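Local atomic coordinates of uncharacterized protein (Legionella pneumophila subsp. pneumophila, PDB entry 5DGG), a protein that is of unknown function but contains a domain of the Legionella ubiquitin-specific protease A family, related to papain-like cysteine peptidases, and may therefore act on ubiquitin conjugates. Residues A[63-69]-A[83-89]. Numbering follows the deposited sequence. Where two conformers were deposited one is given.
Sequences HWRGVYL and LELFDPY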
ATOM      1  N   HIS A  63       8.680   6.368  -6.674  1.00 30.17           N
ATOM      2  CA  HIS A  63       7.276   6.593  -6.864  1.00 29.91           C
ATOM      3  C   HIS A  63       6.450   5.489  -6.128  1.00 27.31           C
ATOM      4  O   HIS A  63       6.013   4.545  -6.758  1.00 25.63           O
ATOM      5  CB  HIS A  63       7.000   6.578  -8.380  1.00 30.22           C
ATOM      6  CG  HIS A  63       5.611   6.992  -8.767  1.00 32.22           C
ATOM      7  ND1 HIS A  63       5.354   8.070  -9.592  1.00 32.60           N
ATOM      8  CD2 HIS A  63       4.399   6.505  -8.405  1.00 30.62           C
ATOM      9  CE1 HIS A  63       4.056   8.176  -9.776  1.00 33.23           C
ATOM     10  NE2 HIS A  63       3.454   7.251  -9.051  1.00 31.82           N
ATOM     11  N   TRP A  64       6.258   5.639  -4.819  1.00 24.90           N
ATOM     12  CA  TRP A  64       5.546   4.655  -4.008  1.00 24.83           C
ATOM     13  C   TRP A  64       4.152   4.417  -4.539  1.00 24.08           C
ATOM     14  O   TRP A  64       3.470   5.352  -4.970  1.00 24.67           O
ATOM     15  CB  TRP A  64       5.470   5.110  -2.542  1.00 25.65           C
ATOM     16  CG  TRP A  64       6.850   5.105  -1.897  1.00 26.56           C
ATOM     17  CD1 TRP A  64       7.664   6.191  -1.668  1.00 27.21           C
ATOM     18  CD2 TRP A  64       7.539   3.974  -1.415  1.00 25.09           C
ATOM     19  NE1 TRP A  64       8.839   5.790  -1.079  1.00 27.93           N
ATOM     20  CE2 TRP A  64       8.786   4.432  -0.894  1.00 27.96           C
ATOM     21  CE3 TRP A  64       7.235   2.623  -1.354  1.00 25.15           C
ATOM     22  CZ2 TRP A  64       9.729   3.570  -0.350  1.00 29.16           C
ATOM     23  CZ3 TRP A  64       8.151   1.773  -0.767  1.00 28.25           C
ATOM     24  CH2 TRP A  64       9.410   2.245  -0.294  1.00 26.80           C
ATOM     25  N   ARG A  65       3.776   3.150  -4.554  1.00 22.26           N
ATOM     26  CA  ARG A  65       2.452   2.700  -4.896  1.00 21.51           C
ATOM     27  C   ARG A  65       1.963   1.677  -3.869  1.00 21.00           C
ATOM     28  O   ARG A  65       2.733   1.121  -3.083  1.00 21.31           O
ATOM     29  CB  ARG A  65       2.459   2.091  -6.308  1.00 22.36           C
ATOM     30  CG  ARG A  65       2.733   3.083  -7.428  1.00 24.00           C
ATOM     31  CD  ARG A  65       2.775   2.387  -8.777  1.00 26.26           C
ATOM     32  NE  ARG A  65       3.144   3.296  -9.844  1.00 27.93           N
ATOM     33  CZ  ARG A  65       4.396   3.556 -10.248  1.00 29.01           C
ATOM     34  NH1 ARG A  65       5.454   2.988  -9.708  1.00 29.53           N
ATOM     35  NH2 ARG A  65       4.584   4.406 -11.224  1.00 31.74           N
ATOM     36  N   GLY A  66       0.668   1.456  -3.842  1.00 20.20           N
ATOM     37  CA  GLY A  66       0.084   0.510  -2.913  1.00 20.54           C
ATOM     38  C   GLY A  66      -0.596  -0.643  -3.608  1.00 19.83           C
ATOM     39  O   GLY A  66      -1.188  -0.486  -4.665  1.00 18.39           O
ATOM     40  N   VAL A  67      -0.420  -1.829  -3.049  1.00 18.30           N
ATOM     41  CA  VAL A  67      -1.055  -3.018  -3.513  1.00 18.68           C
ATOM     42  C   VAL A  67      -1.936  -3.575  -2.409  1.00 19.10           C
ATOM     43  O   VAL A  67      -1.443  -3.816  -1.278  1.00 19.68           O
ATOM     44  CB  VAL A  67       0.024  -4.060  -3.866  1.00 18.94           C
ATOM     45  CG1 VAL A  67      -0.594  -5.411  -4.201  1.00 21.24           C
ATOM     46  CG2 VAL A  67       0.886  -3.541  -4.969  1.00 20.59           C
ATOM     47  N   TYR A  68      -3.200  -3.811  -2.711  1.00 18.82           N
ATOM     48  CA  TYR A  68      -4.192  -4.291  -1.730  1.00 20.13           C
ATOM     49  C   TYR A  68      -4.894  -5.521  -2.252  1.00 19.95           C
ATOM     50  O   TYR A  68      -5.671  -5.445  -3.221  1.00 20.70           O
ATOM     51  CB  TYR A  68      -5.199  -3.183  -1.339  1.00 19.70           C
ATOM     52  CG  TYR A  68      -4.477  -1.926  -1.056  1.00 19.36           C
ATOM     53  CD1 TYR A  68      -3.991  -1.689   0.199  1.00 19.62           C
ATOM     54  CD2 TYR A  68      -4.266  -0.967  -2.044  1.00 18.29           C
ATOM     55  CE1 TYR A  68      -3.262  -0.569   0.475  1.00 19.16           C
ATOM     56  CE2 TYR A  68      -3.535   0.152  -1.784  1.00 18.77           C
ATOM     57  CZ  TYR A  68      -3.016   0.339  -0.530  1.00 19.55           C
ATOM     58  OH  TYR A  68      -2.323   1.487  -0.199  1.00 19.83           O
ATOM     59  N   LEU A  69      -4.608  -6.653  -1.615  1.00 19.40           N
ATOM     60  CA  LEU A  69      -5.202  -7.934  -1.984  0.60 21.38           C
ATOM     61  C   LEU A  69      -6.297  -8.297  -0.997  1.00 21.53           C
ATOM     62  O   LEU A  69      -6.075  -8.265   0.232  1.00 22.26           O
ATOM     63  CB  LEU A  69      -4.129  -9.047  -2.003  0.60 22.46           C
ATOM     64  CG  LEU A  69      -4.564 -10.467  -2.402  0.60 24.33           C
ATOM     65  CD1 LEU A  69      -4.957 -10.599  -3.867  0.60 25.29           C
ATOM     66  CD2 LEU A  69      -3.450 -11.475  -2.130  0.60 25.35           C
ATOM     67  N   LEU A  83      -7.353  -7.568  -6.487  1.00 21.48           N
ATOM     68  CA  LEU A  83      -6.088  -6.936  -6.360  1.00 21.21           C
ATOM     69  C   LEU A  83      -6.191  -5.445  -6.787  1.00 20.92           C
ATOM     70  O   LEU A  83      -6.361  -5.133  -7.986  1.00 21.37           O
ATOM     71  CB  LEU A  83      -5.135  -7.677  -7.272  1.00 24.88           C
ATOM     72  CG  LEU A  83      -3.725  -7.208  -7.268  1.00 28.14           C
ATOM     73  CD1 LEU A  83      -3.106  -7.492  -5.896  1.00 30.37           C
ATOM     74  CD2 LEU A  83      -2.959  -7.829  -8.441  1.00 32.47           C
ATOM     75  N   GLU A  84      -6.163  -4.550  -5.831  1.00 18.82           N
ATOM     76  CA  GLU A  84      -6.216  -3.114  -6.133  1.00 21.05           C
ATOM     77  C   GLU A  84      -4.805  -2.560  -6.207  1.00 20.77           C
ATOM     78  O   GLU A  84      -4.006  -2.755  -5.277  1.00 21.20           O
ATOM     79  CB  GLU A  84      -6.994  -2.359  -5.060  1.00 20.51           C
ATOM     80  CG  GLU A  84      -6.917  -0.859  -5.224  1.00 23.37           C
ATOM     81  CD  GLU A  84      -7.683  -0.039  -4.182  1.00 26.41           C
ATOM     82  OE1 GLU A  84      -8.371  -0.639  -3.315  1.00 26.03           O
ATOM     83  OE2 GLU A  84      -7.536   1.218  -4.199  1.00 25.28           O
ATOM     84  N   LEU A  85      -4.496  -1.899  -7.305  1.00 20.09           N
ATOM     85  CA  LEU A  85      -3.214  -1.271  -7.532  1.00 20.52           C
ATOM     86  C   LEU A  85      -3.352   0.226  -7.555  1.00 20.44           C
ATOM     87  O   LEU A  85      -3.982   0.770  -8.452  1.00 21.21           O
ATOM     88  CB  LEU A  85      -2.631  -1.782  -8.857  1.00 23.36           C
ATOM     89  CG  LEU A  85      -2.498  -3.303  -9.010  1.00 25.49           C
ATOM     90  CD1 LEU A  85      -1.922  -3.735 -10.382  1.00 25.89           C
ATOM     91  CD2 LEU A  85      -1.684  -3.898  -7.898  1.00 27.27           C
ATOM     92  N   PHE A  86      -2.838   0.896  -6.513  1.00 20.58           N
ATOM     93  CA  PHE A  86      -3.043   2.337  -6.253  1.00 20.98           C
ATOM     94  C   PHE A  86      -1.795   3.126  -6.646  1.00 20.60           C
ATOM     95  O   PHE A  86      -0.701   2.828  -6.203  1.00 19.24           O
ATOM     96  CB  PHE A  86      -3.352   2.568  -4.767  1.00 21.18           C
ATOM     97  CG  PHE A  86      -3.324   3.998  -4.334  1.00 21.56           C
ATOM     98  CD1 PHE A  86      -4.402   4.823  -4.566  1.00 21.86           C
ATOM     99  CD2 PHE A  86      -2.199   4.515  -3.698  1.00 22.29           C
ATOM    100  CE1 PHE A  86      -4.380   6.143  -4.144  1.00 23.05           C
ATOM    101  CE2 PHE A  86      -2.180   5.813  -3.264  1.00 23.29           C
ATOM    102  CZ  PHE A  86      -3.286   6.632  -3.478  1.00 23.06           C
ATOM    103  N   ASP A  87      -1.981   4.122  -7.491  1.00 21.19           N
ATOM    104  CA  ASP A  87      -0.906   5.027  -7.826  1.00 23.09           C
ATOM    105  C   ASP A  87      -1.314   6.459  -7.415  1.00 22.66           C
ATOM    106  O   ASP A  87      -2.362   6.968  -7.848  1.00 22.59           O
ATOM    107  CB  ASP A  87      -0.680   4.924  -9.323  1.00 23.77           C
ATOM    108  CG  ASP A  87       0.506   5.722  -9.800  1.00 25.26           C
ATOM    109  OD1 ASP A  87       0.759   6.820  -9.276  1.00 26.03           O
ATOM    110  OD2 ASP A  87       1.176   5.261 -10.748  1.00 28.64           O
ATOM    111  N   PRO A  88      -0.507   7.119  -6.552  1.00 23.19           N
ATOM    112  CA  PRO A  88      -0.792   8.487  -6.127  1.00 25.11           C
ATOM    113  C   PRO A  88      -1.097   9.459  -7.283  1.00 26.45           C
ATOM    114  O   PRO A  88      -1.824  10.447  -7.075  1.00 29.15           O
ATOM    115  CB  PRO A  88       0.496   8.888  -5.418  1.00 24.57           C
ATOM    116  CG  PRO A  88       0.992   7.606  -4.854  1.00 23.87           C
ATOM    117  CD  PRO A  88       0.675   6.587  -5.883  1.00 23.30           C
ATOM    118  N   TYR A  89      -0.591   9.200  -8.475  1.00 27.46           N
ATOM    119  CA  TYR A  89      -0.786  10.165  -9.606  1.00 30.63           C
ATOM    120  C   TYR A  89      -2.136   9.974 -10.253  1.00 33.49           C
ATOM    121  O   TYR A  89      -2.651  10.880 -10.894  1.00 30.21           O
ATOM    122  CB  TYR A  89       0.268  10.036 -10.708  1.00 32.26           C
ATOM    123  CG  TYR A  89       1.588  10.734 -10.467  1.00 32.37           C
ATOM    124  CD1 TYR A  89       2.020  11.065  -9.197  1.00 30.32           C
ATOM    125  CD2 TYR A  89       2.430  11.015 -11.535  1.00 35.89           C
ATOM    126  CE1 TYR A  89       3.284  11.615  -8.987  1.00 32.45           C
ATOM    127  CE2 TYR A  89       3.671  11.615 -11.343  1.00 36.45           C
ATOM    128  CZ  TYR A  89       4.088  11.926 -10.069  1.00 34.62           C
ATOM    129  OH  TYR A  89       5.328  12.506  -9.875  1.00 35.43           O
TER
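H63 and D87 meet just beyond the paired ends of two antiparallel strands, and their junction illustrates how a carboxylate can orient an imidazole. NE2 of H63 donates to OD1 of D87 at 2.7 Å, with the oxygen close to the ring plane, while ring and carboxylate planes stand 78° apart. With CG anti to the backbone N (chi1 -175°), the D87 carboxylate reaches across to H63 and R65, each of its oxygens taking a different one. OD1 also accepts the backbone N of Y89, an Asx turn whose N-H arrives from the opposite face of the carboxylate to H63. OD2 takes a salt bridge from NE of R65 (2.9 Å), the guanidinium nearly perpendicular to the carboxylate. The imidazole is flanked as well: its CD2 sits over the guanidinium centre, and its CE1 points at the middle of the Y89 ring, an edge-to-face stack with centroids 4.4 Å apart. A cysteine, a histidine and an Asn or Asp make up the catalytic residues of many clan CA peptidases, and C132 touches H63, so C132, H63 and D87 are consistent with such a site.

Farther along, G66 pairs with F86 and Y68 with E84, each through two backbone hydrogen bonds. On the face of these residues the edge of the Y68 ring meets the CB of F86 (Y68 CE2 to F86 CB 3.8 Å), and the ring crosses E84 at a slant. On the other face V67 CG1 meets L83 CD1 at 3.7 Å, and V67 CG2 lies alongside L85 CD2.

The hairpin occupies the middle of a five-stranded mixed sheet, between strands 54-60 and 115-120. V101 of helix 98-108 covers V67, L83 and L85, whereas helix 132-146 packs against the opposite face, where S140 binds Y68 OH, Y139 and K143 hold the E84 carboxylate, and Y139 stacks on F86.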